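Local coordinates for glycerate kinase, putative (Thermotoga maritima, PDB 2B8N), which catalyses the ATP- and magnesium-dependent phosphorylation of D-glycerate to 2-phosphoglycerate, a step in the breakdown of serine, at residues Val57-Trp62 against Val82-His87; Leu197-Val202 against Thr416-Asn421; Tyr98-Pro103 against Ser138-Leu143. All coordinates share one frame; numbering follows the deposited sequence.

Contact 1 of 3, residues Val57-Trp62 against Val82-His87; sequences VGKAAW and VTKYGH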
ATOM      1  N   VAL A  57     -12.954   4.883  -3.119  1.00 29.87           N
ATOM      2  CA  VAL A  57     -12.056   5.904  -2.575  1.00 30.17           C
ATOM      3  C   VAL A  57     -10.650   5.339  -2.540  1.00 28.77           C
ATOM      4  O   VAL A  57     -10.434   4.246  -2.043  1.00 29.50           O
ATOM      5  CB  VAL A  57     -12.476   6.325  -1.148  1.00 29.62           C
ATOM      6  CG1 VAL A  57     -11.393   7.153  -0.475  1.00 36.86           C
ATOM      7  CG2 VAL A  57     -13.723   7.116  -1.201  1.00 32.62           C
ATOM      8  N   GLY A  58      -9.701   6.092  -3.064  1.00 27.68           N
ATOM      9  CA  GLY A  58      -8.304   5.678  -3.031  1.00 28.15           C
ATOM     10  C   GLY A  58      -7.577   6.073  -4.299  1.00 28.63           C
ATOM     11  O   GLY A  58      -8.194   6.613  -5.237  1.00 27.88           O
ATOM     12  N   LYS A  59      -6.266   5.812  -4.322  1.00 28.49           N
ATOM     13  CA  LYS A  59      -5.452   6.101  -5.499  1.00 28.02           C
ATOM     14  C   LYS A  59      -5.812   5.177  -6.663  1.00 26.92           C
ATOM     15  O   LYS A  59      -5.559   5.519  -7.794  1.00 28.91           O
ATOM     16  CB  LYS A  59      -3.958   5.968  -5.193  1.00 29.27           C
ATOM     17  CG  LYS A  59      -3.413   6.904  -4.107  1.00 29.17           C
ATOM     18  CD  LYS A  59      -1.909   6.819  -4.089  1.00 27.42           C
ATOM     19  CE  LYS A  59      -1.326   6.658  -2.715  1.00 30.86           C
ATOM     20  NZ  LYS A  59       0.175   6.715  -2.812  1.00 32.95           N
ATOM     21  N   ALA A  60      -6.370   4.008  -6.373  1.00 25.46           N
ATOM     22  CA  ALA A  60      -6.826   3.057  -7.389  1.00 25.64           C
ATOM     23  C   ALA A  60      -8.356   3.067  -7.570  1.00 25.03           C
ATOM     24  O   ALA A  60      -8.937   2.093  -8.100  1.00 22.12           O
ATOM     25  CB  ALA A  60      -6.378   1.662  -7.010  1.00 25.29           C
ATOM     26  N   ALA A  61      -9.001   4.151  -7.143  1.00 24.88           N
ATOM     27  CA  ALA A  61     -10.462   4.156  -7.077  1.00 27.79           C
ATOM     28  C   ALA A  61     -11.064   4.008  -8.453  1.00 27.48           C
ATOM     29  O   ALA A  61     -12.007   3.249  -8.619  1.00 27.16           O
ATOM     30  CB  ALA A  61     -10.994   5.403  -6.383  1.00 27.31           C
ATOM     31  N   TRP A  62     -10.508   4.718  -9.433  1.00 28.57           N
ATOM     32  CA  TRP A  62     -11.102   4.770 -10.750  1.00 28.06           C
ATOM     33  C   TRP A  62     -11.079   3.397 -11.435  1.00 28.88           C
ATOM     34  O   TRP A  62     -12.080   2.990 -12.031  1.00 29.65           O
ATOM     35  CB  TRP A  62     -10.445   5.848 -11.607  1.00 27.62           C
ATOM     36  CG  TRP A  62     -11.249   6.177 -12.810  1.00 28.91           C
ATOM     37  CD1 TRP A  62     -12.174   7.185 -12.940  1.00 31.06           C
ATOM     38  CD2 TRP A  62     -11.233   5.486 -14.065  1.00 30.98           C
ATOM     39  NE1 TRP A  62     -12.724   7.163 -14.207  1.00 29.04           N
ATOM     40  CE2 TRP A  62     -12.169   6.125 -14.910  1.00 29.01           C
ATOM     41  CE3 TRP A  62     -10.520   4.388 -14.558  1.00 28.72           C
ATOM     42  CZ2 TRP A  62     -12.396   5.704 -16.215  1.00 31.41           C
ATOM     43  CZ3 TRP A  62     -10.765   3.955 -15.852  1.00 26.90           C
ATOM     44  CH2 TRP A  62     -11.685   4.610 -16.666  1.00 29.73           C
ATOM     45  N   VAL A  82     -13.728   8.995  -5.721  1.00 28.79           N
ATOM     46  CA  VAL A  82     -12.815  10.040  -5.205  1.00 27.88           C
ATOM     47  C   VAL A  82     -11.364   9.512  -5.271  1.00 29.25           C
ATOM     48  O   VAL A  82     -11.049   8.478  -4.688  1.00 32.01           O
ATOM     49  CB  VAL A  82     -13.147  10.462  -3.750  1.00 25.67           C
ATOM     50  CG1 VAL A  82     -12.328  11.697  -3.345  1.00 24.06           C
ATOM     51  CG2 VAL A  82     -14.611  10.759  -3.589  1.00 22.99           C
ATOM     52  N   THR A  83     -10.485  10.203  -5.979  1.00 29.14           N
ATOM     53  CA  THR A  83      -9.096   9.739  -6.099  1.00 28.83           C
ATOM     54  C   THR A  83      -8.172  10.961  -6.081  1.00 28.51           C
ATOM     55  O   THR A  83      -8.635  12.079  -5.910  1.00 27.83           O
ATOM     56  CB  THR A  83      -8.907   8.794  -7.349  1.00 29.18           C
ATOM     57  OG1 THR A  83      -7.660   8.087  -7.274  1.00 29.49           O
ATOM     58  CG2 THR A  83      -8.970   9.563  -8.658  1.00 30.41           C
ATOM     59  N   LYS A  84      -6.868  10.737  -6.190  1.00 28.61           N
ATOM     60  CA  LYS A  84      -5.888  11.819  -6.247  1.00 28.82           C
ATOM     61  C   LYS A  84      -6.058  12.684  -7.509  1.00 27.57           C
ATOM     62  O   LYS A  84      -6.455  12.192  -8.568  1.00 26.38           O
ATOM     63  CB  LYS A  84      -4.460  11.243  -6.260  1.00 30.16           C
ATOM     64  CG  LYS A  84      -3.844  10.968  -4.909  1.00 31.83           C
ATOM     65  CD  LYS A  84      -2.448  10.356  -5.060  1.00 30.79           C
ATOM     66  CE  LYS A  84      -1.399  11.401  -5.401  1.00 29.32           C
ATOM     67  NZ  LYS A  84      -1.214  12.345  -4.300  1.00 27.06           N
ATOM     68  N   TYR A  85      -5.707  13.958  -7.412  1.00 25.71           N
ATOM     69  CA  TYR A  85      -5.695  14.798  -8.605  1.00 26.44           C
ATOM     70  C   TYR A  85      -4.913  14.101  -9.722  1.00 27.40           C
ATOM     71  O   TYR A  85      -3.830  13.542  -9.499  1.00 27.80           O
ATOM     72  CB  TYR A  85      -5.139  16.215  -8.322  1.00 24.68           C
ATOM     73  CG  TYR A  85      -5.934  16.934  -7.262  1.00 25.29           C
ATOM     74  CD1 TYR A  85      -7.323  16.979  -7.338  1.00 27.96           C
ATOM     75  CD2 TYR A  85      -5.323  17.530  -6.163  1.00 23.02           C
ATOM     76  CE1 TYR A  85      -8.076  17.586  -6.372  1.00 28.00           C
ATOM     77  CE2 TYR A  85      -6.083  18.156  -5.187  1.00 23.66           C
ATOM     78  CZ  TYR A  85      -7.469  18.178  -5.305  1.00 26.79           C
ATOM     79  OH  TYR A  85      -8.290  18.763  -4.364  1.00 24.28           O
ATOM     80  N   GLY A  86      -5.488  14.115 -10.914  1.00 27.94           N
ATOM     81  CA  GLY A  86      -4.839  13.579 -12.109  1.00 27.88           C
ATOM     82  C   GLY A  86      -4.934  12.075 -12.291  1.00 28.08           C
ATOM     83  O   GLY A  86      -4.368  11.540 -13.251  1.00 28.21           O
ATOM     84  N   HIS A  87      -5.655  11.399 -11.398  1.00 26.31           N
ATOM     85  CA  HIS A  87      -5.681   9.952 -11.380  1.00 26.16           C
ATOM     86  C   HIS A  87      -6.894   9.363 -12.068  1.00 26.14           C
ATOM     87  O   HIS A  87      -6.872   8.211 -12.503  1.00 24.69           O
ATOM     88  CB  HIS A  87      -5.675   9.442  -9.938  1.00 29.50           C
ATOM     89  CG  HIS A  87      -4.313   9.377  -9.314  1.00 29.96           C
ATOM     90  ND1 HIS A  87      -3.427  10.428  -9.352  1.00 25.03           N
ATOM     91  CD2 HIS A  87      -3.702   8.393  -8.609  1.00 30.24           C
ATOM     92  CE1 HIS A  87      -2.319  10.089  -8.717  1.00 29.98           C
ATOM     93  NE2 HIS A  87      -2.459   8.860  -8.256  1.00 28.47           N
TER
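The beta-alpha-beta unit of strand 52-57, helix 61-72 and strand 76-84 is closed here where V57 lies beside V82 as a parallel bridge and the chain then turns from strand into helix. G58 N donates to V82 O at 3.2 Å with an N-H...O angle of 161°. V57 CG2 rests 4.2 Å from V82 CB on the same face of the sheet. G58, whose backbone angles would jam a beta carbon against the preceding carbonyl oxygen and so call for glycine, opens a type I turn that ends at A61, the first residue of the helix.

T83 ties this turn to the neighbouring strand. Its OG1, anti to its own backbone N (chi1 -166°), gives a 2.6 Å hydrogen bond to G58 O, arriving in the carbonyl plane on a lone pair. The methyl of A61 faces the same residue, 4.1 Å from T83 CB. A valine here would probably leave G58 O without its hydroxyl donor and the turn less firmly tied to the strand.

Farther out, K59 and K84 run side by side in the same direction, touching through their CD atoms at 3.7 Å, and K84 NZ hydrogen-bonds to H102 ND1. H87 comes back through a type II turn; its CD2 edge meets K59 O in the ring plane at 3.5 Å, while K84 CB covers one ring face and ND1 donates to Y85 O from above that carbonyl's plane. A strand-turn-helix junction at the carboxyl end of a parallel sheet, held by the adjacent strand, is typical of the beta-alpha-beta crossover in Rossmann-like alpha/beta folds.

Contact 2 of 3, residues Leu197-Val202 against Thr416-Asn421; sequences LVLSDV and TGTNVN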
ATOM      1  N   LEU A 197     -14.262  -4.050  -0.476  1.00 28.33           N
ATOM      2  CA  LEU A 197     -13.106  -4.645  -1.122  1.00 27.36           C
ATOM      3  C   LEU A 197     -11.916  -3.698  -0.921  1.00 28.18           C
ATOM      4  O   LEU A 197     -11.936  -2.510  -1.340  1.00 25.48           O
ATOM      5  CB  LEU A 197     -13.354  -4.875  -2.603  1.00 27.06           C
ATOM      6  CG  LEU A 197     -14.538  -5.762  -3.025  1.00 30.58           C
ATOM      7  CD1 LEU A 197     -14.310  -6.221  -4.463  1.00 27.35           C
ATOM      8  CD2 LEU A 197     -14.803  -6.966  -2.109  1.00 30.80           C
ATOM      9  N   VAL A 198     -10.876  -4.242  -0.290  1.00 28.44           N
ATOM     10  CA  VAL A 198      -9.737  -3.472   0.128  1.00 28.02           C
ATOM     11  C   VAL A 198      -8.479  -3.912  -0.611  1.00 28.65           C
ATOM     12  O   VAL A 198      -8.151  -5.102  -0.719  1.00 28.57           O
ATOM     13  CB  VAL A 198      -9.527  -3.614   1.636  1.00 27.93           C
ATOM     14  CG1 VAL A 198      -8.346  -2.769   2.092  1.00 30.96           C
ATOM     15  CG2 VAL A 198     -10.777  -3.209   2.370  1.00 28.65           C
ATOM     16  N   LEU A 199      -7.761  -2.919  -1.109  1.00 29.61           N
ATOM     17  CA  LEU A 199      -6.481  -3.132  -1.764  1.00 28.97           C
ATOM     18  C   LEU A 199      -5.454  -2.503  -0.837  1.00 27.11           C
ATOM     19  O   LEU A 199      -5.302  -1.292  -0.830  1.00 27.56           O
ATOM     20  CB  LEU A 199      -6.527  -2.453  -3.135  1.00 28.64           C
ATOM     21  CG  LEU A 199      -5.429  -2.702  -4.149  1.00 31.38           C
ATOM     22  CD1 LEU A 199      -4.701  -3.999  -3.902  1.00 35.03           C
ATOM     23  CD2 LEU A 199      -6.065  -2.711  -5.522  1.00 33.39           C
ATOM     24  N   SER A 200      -4.780  -3.327  -0.035  1.00 25.54           N
ATOM     25  CA  SER A 200      -4.011  -2.847   1.105  1.00 24.18           C
ATOM     26  C   SER A 200      -2.554  -2.477   0.842  1.00 25.41           C
ATOM     27  O   SER A 200      -1.727  -3.313   0.418  1.00 23.42           O
ATOM     28  CB  SER A 200      -4.044  -3.879   2.227  1.00 24.14           C
ATOM     29  OG  SER A 200      -3.024  -3.599   3.171  1.00 24.43           O
ATOM     30  N   ASP A 201      -2.241  -1.225   1.169  1.00 26.64           N
ATOM     31  CA  ASP A 201      -0.879  -0.713   1.133  1.00 27.04           C
ATOM     32  C   ASP A 201      -0.260  -0.639   2.546  1.00 26.81           C
ATOM     33  O   ASP A 201       0.856  -0.116   2.706  1.00 27.29           O
ATOM     34  CB  ASP A 201      -0.870   0.653   0.428  1.00 27.70           C
ATOM     35  CG  ASP A 201      -1.553   1.746   1.230  1.00 30.70           C
ATOM     36  OD1 ASP A 201      -2.272   1.423   2.185  1.00 40.07           O
ATOM     37  OD2 ASP A 201      -1.361   2.939   0.919  1.00 36.83           O
ATOM     38  N   VAL A 202      -0.977  -1.176   3.547  1.00 25.77           N
ATOM     39  CA  VAL A 202      -0.524  -1.204   4.950  1.00 24.72           C
ATOM     40  C   VAL A 202       0.014  -2.585   5.310  1.00 25.55           C
ATOM     41  O   VAL A 202      -0.652  -3.605   5.130  1.00 25.95           O
ATOM     42  CB  VAL A 202      -1.649  -0.843   5.967  1.00 23.29           C
ATOM     43  CG1 VAL A 202      -1.158  -1.012   7.405  1.00 22.61           C
ATOM     44  CG2 VAL A 202      -2.123   0.581   5.770  1.00 21.10           C
ATOM     45  N   THR A 416       2.210   1.224 -11.803  1.00 26.11           N
ATOM     46  CA  THR A 416       1.364   0.038 -11.962  1.00 24.20           C
ATOM     47  C   THR A 416      -0.110   0.319 -11.795  1.00 24.14           C
ATOM     48  O   THR A 416      -0.921  -0.462 -12.267  1.00 24.10           O
ATOM     49  CB  THR A 416       1.678  -1.092 -10.986  1.00 23.37           C
ATOM     50  OG1 THR A 416       1.534  -0.627  -9.631  1.00 26.22           O
ATOM     51  CG2 THR A 416       3.048  -1.635 -11.246  1.00 20.87           C
ATOM     52  N   GLY A 417      -0.453   1.408 -11.115  1.00 24.51           N
ATOM     53  CA  GLY A 417      -1.820   1.643 -10.669  1.00 25.00           C
ATOM     54  C   GLY A 417      -2.220   0.808  -9.457  1.00 25.84           C
ATOM     55  O   GLY A 417      -3.397   0.656  -9.178  1.00 27.91           O
ATOM     56  N   THR A 418      -1.249   0.268  -8.729  1.00 25.66           N
ATOM     57  CA  THR A 418      -1.520  -0.380  -7.455  1.00 25.97           C
ATOM     58  C   THR A 418      -0.378  -0.138  -6.445  1.00 27.51           C
ATOM     59  O   THR A 418       0.679   0.380  -6.791  1.00 30.21           O
ATOM     60  CB  THR A 418      -1.829  -1.891  -7.647  1.00 25.05           C
ATOM     61  OG1 THR A 418      -2.135  -2.484  -6.388  1.00 24.82           O
ATOM     62  CG2 THR A 418      -0.679  -2.640  -8.280  1.00 22.98           C
ATOM     63  N   ASN A 419      -0.617  -0.468  -5.185  1.00 26.79           N
ATOM     64  CA  ASN A 419       0.428  -0.453  -4.185  1.00 27.15           C
ATOM     65  C   ASN A 419       0.138  -1.441  -3.060  1.00 26.34           C
ATOM     66  O   ASN A 419      -0.799  -1.251  -2.281  1.00 25.09           O
ATOM     67  CB  ASN A 419       0.609   0.952  -3.616  1.00 26.79           C
ATOM     68  CG  ASN A 419       1.779   1.039  -2.641  1.00 29.78           C
ATOM     69  OD1 ASN A 419       2.750   0.259  -2.718  1.00 39.67           O
ATOM     70  ND2 ASN A 419       1.699   1.986  -1.721  1.00 27.15           N
ATOM     71  N   VAL A 420       0.924  -2.509  -3.004  1.00 25.43           N
ATOM     72  CA  VAL A 420       0.852  -3.440  -1.888  1.00 27.08           C
ATOM     73  C   VAL A 420       2.245  -3.694  -1.350  1.00 27.69           C
ATOM     74  O   VAL A 420       2.573  -4.807  -0.980  1.00 28.05           O
ATOM     75  CB  VAL A 420       0.166  -4.779  -2.261  1.00 28.58           C
ATOM     76  CG1 VAL A 420      -1.227  -4.531  -2.784  1.00 28.68           C
ATOM     77  CG2 VAL A 420       0.997  -5.572  -3.281  1.00 28.83           C
ATOM     78  N   ASN A 421       3.042  -2.628  -1.289  1.00 29.38           N
ATOM     79  CA  ASN A 421       4.404  -2.640  -0.750  1.00 28.96           C
ATOM     80  C   ASN A 421       5.401  -3.404  -1.657  1.00 28.64           C
ATOM     81  O   ASN A 421       5.351  -3.247  -2.868  1.00 29.18           O
ATOM     82  CB  ASN A 421       4.390  -3.075   0.727  1.00 28.78           C
ATOM     83  CG  ASN A 421       3.584  -2.114   1.602  1.00 31.80           C
ATOM     84  OD1 ASN A 421       2.614  -2.508   2.282  1.00 25.85           O
ATOM     85  ND2 ASN A 421       3.987  -0.835   1.580  1.00 15.76           N
TER
HETATM   86  O   HOH W   1      -3.277   0.069  -2.196  1.00 16.59           O
HETATM   87  O   HOH W   2       0.325  -5.043   1.799  1.00 34.50           O
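Leaving strand 193-199, the chain from L199 to V202 runs in nearly the same direction as T418-N421, 26° apart, with the CA atoms of D201 and V420 4.4 Å from each other. No clear direct hydrogen bond spans the pair. In its place there is a CA-H...O contact, V420 CA to S200 O at 3.5 Å, and a water completes the polar link by donating to both L199 O and N419 O, each at 2.8 Å. A second water donates to S200 O and, weakly, to N421 OD1.

The apolar part of the contact is small. L199 extends across V420 at about a right angle, its CD1 lying 3.7 Å from V420 CG1, and the same methyl reaches T418 OG1, whose hydroxyl bonds to V34 O. D201 meets N419 through its CB, 3.6 Å from N419 ND2, with the carboxylate and amide planes 89° apart, so the two flat groups do not stack. With CG of D201 between its backbone N and carbonyl carbon (chi1 69°), OD2 comes no nearer than 4.2 Å to N419 ND2. The amide group of N421 lies against the carbonyl of D201, its CG 3.6 Å from D201 O.

Each chain is also shaped from within. S200 OG, also bonded to D205, accepts from V202 N in an ST turn, and N419 OD1 accepts from N421 N in an Asx turn. Through water and light van der Waals contact, the carboxyl end of the parallel sheet, in the DUF4147 region, thus meets the MOFRL loop leading into strand 422-428 of the mixed sheet, consistent with an interdomain junction.

Contact 3 of 3, residues Tyr98-Pro103 against Ser138-Leu143; sequences YEAGHP and SSLFEL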
ATOM      1  N   TYR A  98     -14.799  12.224  -8.966  1.00 24.91           N
ATOM      2  CA  TYR A  98     -14.194  13.304  -8.215  1.00 24.61           C
ATOM      3  C   TYR A  98     -12.699  13.080  -7.849  1.00 24.71           C
ATOM      4  O   TYR A  98     -12.211  11.948  -7.755  1.00 24.58           O
ATOM      5  CB  TYR A  98     -14.999  13.497  -6.938  1.00 23.10           C
ATOM      6  CG  TYR A  98     -16.476  13.790  -7.151  1.00 21.27           C
ATOM      7  CD1 TYR A  98     -16.890  14.809  -8.005  1.00 21.27           C
ATOM      8  CD2 TYR A  98     -17.453  13.086  -6.449  1.00 18.93           C
ATOM      9  CE1 TYR A  98     -18.246  15.104  -8.179  1.00 23.85           C
ATOM     10  CE2 TYR A  98     -18.821  13.360  -6.621  1.00 23.11           C
ATOM     11  CZ  TYR A  98     -19.216  14.378  -7.484  1.00 24.89           C
ATOM     12  OH  TYR A  98     -20.563  14.666  -7.652  1.00 18.42           O
ATOM     13  N   GLU A  99     -11.990  14.180  -7.645  1.00 24.31           N
ATOM     14  CA  GLU A  99     -10.617  14.137  -7.176  1.00 26.31           C
ATOM     15  C   GLU A  99     -10.454  15.122  -6.026  1.00 26.28           C
ATOM     16  O   GLU A  99     -11.184  16.106  -5.945  1.00 24.79           O
ATOM     17  CB  GLU A  99      -9.638  14.455  -8.321  1.00 26.46           C
ATOM     18  CG  GLU A  99      -9.907  13.652  -9.602  1.00 25.92           C
ATOM     19  CD  GLU A  99      -8.819  13.795 -10.652  1.00 25.36           C
ATOM     20  OE1 GLU A  99      -8.068  14.773 -10.567  1.00 19.70           O
ATOM     21  OE2 GLU A  99      -8.699  12.941 -11.562  1.00 24.99           O
ATOM     22  N   ALA A 100      -9.502  14.846  -5.135  1.00 28.32           N
ATOM     23  CA  ALA A 100      -9.331  15.633  -3.909  1.00 28.96           C
ATOM     24  C   ALA A 100      -7.918  15.544  -3.351  1.00 29.92           C
ATOM     25  O   ALA A 100      -7.051  14.845  -3.910  1.00 31.47           O
ATOM     26  CB  ALA A 100     -10.328  15.192  -2.864  1.00 28.18           C
ATOM     27  N   GLY A 101      -7.707  16.265  -2.244  1.00 29.28           N
ATOM     28  CA  GLY A 101      -6.386  16.442  -1.635  1.00 28.75           C
ATOM     29  C   GLY A 101      -5.706  15.182  -1.102  1.00 28.51           C
ATOM     30  O   GLY A 101      -6.309  14.376  -0.387  1.00 27.71           O
ATOM     31  N   HIS A 102      -4.432  15.024  -1.472  1.00 28.87           N
ATOM     32  CA  HIS A 102      -3.572  13.962  -0.959  1.00 27.77           C
ATOM     33  C   HIS A 102      -2.121  14.368  -1.204  1.00 27.00           C
ATOM     34  O   HIS A 102      -1.809  14.900  -2.275  1.00 27.21           O
ATOM     35  CB  HIS A 102      -3.887  12.651  -1.685  1.00 29.39           C
ATOM     36  CG  HIS A 102      -3.020  11.490  -1.279  1.00 32.19           C
ATOM     37  ND1 HIS A 102      -1.845  11.169  -1.935  1.00 32.67           N
ATOM     38  CD2 HIS A 102      -3.164  10.566  -0.298  1.00 21.34           C
ATOM     39  CE1 HIS A 102      -1.298  10.109  -1.365  1.00 23.79           C
ATOM     40  NE2 HIS A 102      -2.076   9.726  -0.368  1.00 27.53           N
ATOM     41  N   PRO A 103      -1.222  14.121  -0.231  1.00 26.42           N
ATOM     42  CA  PRO A 103      -1.374  13.445   1.060  1.00 27.06           C
ATOM     43  C   PRO A 103      -2.088  14.199   2.170  1.00 26.29           C
ATOM     44  O   PRO A 103      -2.193  13.656   3.266  1.00 24.21           O
ATOM     45  CB  PRO A 103       0.077  13.200   1.479  1.00 27.57           C
ATOM     46  CG  PRO A 103       0.827  14.304   0.882  1.00 25.12           C
ATOM     47  CD  PRO A 103       0.175  14.533  -0.448  1.00 26.44           C
ATOM     48  N   SER A 138      -7.233   8.149   4.195  1.00 27.00           N
ATOM     49  CA  SER A 138      -7.280   9.068   5.323  1.00 27.65           C
ATOM     50  C   SER A 138      -7.360  10.498   4.844  1.00 28.63           C
ATOM     51  O   SER A 138      -8.053  11.312   5.447  1.00 30.47           O
ATOM     52  CB  SER A 138      -6.079   8.896   6.232  1.00 26.08           C
ATOM     53  OG  SER A 138      -6.117   7.605   6.780  1.00 29.86           O
ATOM     54  N   SER A 139      -6.637  10.797   3.761  1.00 29.34           N
ATOM     55  CA  SER A 139      -6.631  12.130   3.156  1.00 28.81           C
ATOM     56  C   SER A 139      -7.834  12.377   2.256  1.00 28.82           C
ATOM     57  O   SER A 139      -8.366  13.482   2.244  1.00 29.01           O
ATOM     58  CB  SER A 139      -5.366  12.319   2.329  1.00 27.82           C
ATOM     59  OG  SER A 139      -5.159  13.689   2.044  1.00 28.69           O
ATOM     60  N   LEU A 140      -8.238  11.351   1.500  1.00 28.45           N
ATOM     61  CA  LEU A 140      -9.244  11.496   0.433  1.00 28.68           C
ATOM     62  C   LEU A 140     -10.689  11.338   0.927  1.00 29.64           C
ATOM     63  O   LEU A 140     -11.619  11.686   0.207  1.00 31.03           O
ATOM     64  CB  LEU A 140      -8.986  10.490  -0.689  1.00 28.25           C
ATOM     65  CG  LEU A 140      -7.768  10.636  -1.610  1.00 27.12           C
ATOM     66  CD1 LEU A 140      -7.518   9.315  -2.326  1.00 24.95           C
ATOM     67  CD2 LEU A 140      -7.965  11.758  -2.619  1.00 25.05           C
ATOM     68  N   PHE A 141     -10.862  10.813   2.142  1.00 29.24           N
ATOM     69  CA  PHE A 141     -12.167  10.570   2.739  1.00 28.25           C
ATOM     70  C   PHE A 141     -12.180  11.216   4.108  1.00 29.37           C
ATOM     71  O   PHE A 141     -11.560  10.691   5.029  1.00 31.08           O
ATOM     72  CB  PHE A 141     -12.375   9.053   2.880  1.00 28.07           C
ATOM     73  CG  PHE A 141     -13.818   8.622   2.969  1.00 27.53           C
ATOM     74  CD1 PHE A 141     -14.807   9.223   2.189  1.00 28.33           C
ATOM     75  CD2 PHE A 141     -14.171   7.568   3.783  1.00 27.64           C
ATOM     76  CE1 PHE A 141     -16.116   8.819   2.283  1.00 30.50           C
ATOM     77  CE2 PHE A 141     -15.480   7.136   3.862  1.00 23.03           C
ATOM     78  CZ  PHE A 141     -16.454   7.762   3.121  1.00 30.18           C
ATOM     79  N   GLU A 142     -12.838  12.371   4.237  1.00 29.11           N
ATOM     80  CA  GLU A 142     -12.839  13.125   5.504  1.00 27.45           C
ATOM     81  C   GLU A 142     -13.847  14.284   5.499  1.00 27.63           C
ATOM     82  O   GLU A 142     -14.036  14.965   4.493  1.00 26.78           O
ATOM     83  CB  GLU A 142     -11.424  13.655   5.820  1.00 26.14           C
ATOM     84  CG  GLU A 142     -11.267  14.337   7.186  1.00 25.21           C
ATOM     85  CD  GLU A 142     -11.567  13.413   8.360  1.00 31.72           C
ATOM     86  OE1 GLU A 142     -12.757  13.226   8.707  1.00 37.07           O
ATOM     87  OE2 GLU A 142     -10.614  12.867   8.940  1.00 26.15           O
ATOM     88  N   LEU A 143     -14.482  14.486   6.648  1.00 28.27           N
ATOM     89  CA  LEU A 143     -15.420  15.595   6.884  1.00 28.59           C
ATOM     90  C   LEU A 143     -15.494  15.771   8.405  1.00 28.09           C
ATOM     91  O   LEU A 143     -16.071  14.919   9.076  1.00 28.16           O
ATOM     92  CB  LEU A 143     -16.795  15.245   6.311  1.00 27.95           C
ATOM     93  CG  LEU A 143     -17.988  16.182   6.590  1.00 28.83           C
ATOM     94  CD1 LEU A 143     -17.975  17.387   5.675  1.00 29.48           C
ATOM     95  CD2 LEU A 143     -19.313  15.460   6.457  1.00 27.97           C
TER
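Strand 96-100 runs out past the last turn of helix 137-140, bringing the CA atoms of A100 and L140 to 6.0 Å and those of H102 and S139 to 5.4 Å. Backbone and side chain share one polar link. S139, its OG anti to the backbone N (chi1 -164°), donates to G101 O at 2.8 Å, coming from 45° above the carbonyl plane, so neither lone pair is met squarely. Its CB, meanwhile, lies 3.9 Å from H102 CD2, approaching that imidazole obliquely.

L140 supplies the apolar half. With CG anti to its carbonyl carbon (chi1 -70°), the side chain reaches across the strand end, and CD2 settles 3.5 Å from A100 O and 4.2 Å from A100 CB. The same methyl stands near G101 O, so two successive carbonyls of the chain, those of A100 and G101, border one leucine branch.

The fold explains the meeting. Strand 96-100 is, within this chain, an outermost strand of the six-stranded parallel sheet, whereas helix 137-140 follows strand 128-133, which lies farther in, with strands 52-57 and 76-84 between them. The short helix thus lies near the carboxyl ends of the intervening strands, where L140 also packs on V57 of strand 52-57.

Helix 107-120 lies close by, with A100 touching T109 and S139 O receiving a weak hydrogen bond from T109 OG1. G101 N in turn bonds D106 OD1. After H102 the chain bends through a cis peptide into P103, which flanks S139.

How the contacts relate
The three contacts show how one parallel sheet can serve several junctions, all at the carboxyl ends of its strands. Contacts 1 and 3, with centres about 9 Å apart, involve the neighbouring strands 76-84 and 96-100 and are joined by two probable hydrogen bonds, G86 N to E99 OE1 and K84 NZ to H102 ND1, both 2.7 Å. Contact 2 lies about 12 Å from contact 1, centre to centre, and reaches it by packing, A60 CB to G417 O at 3.8 Å. Contacts 2 and 3 stay about 7 Å apart at their nearest atoms, their centres about 17 Å apart. Contact 1 therefore lies beside the junction of the DUF4147 and MOFRL regions that contact 2 forms.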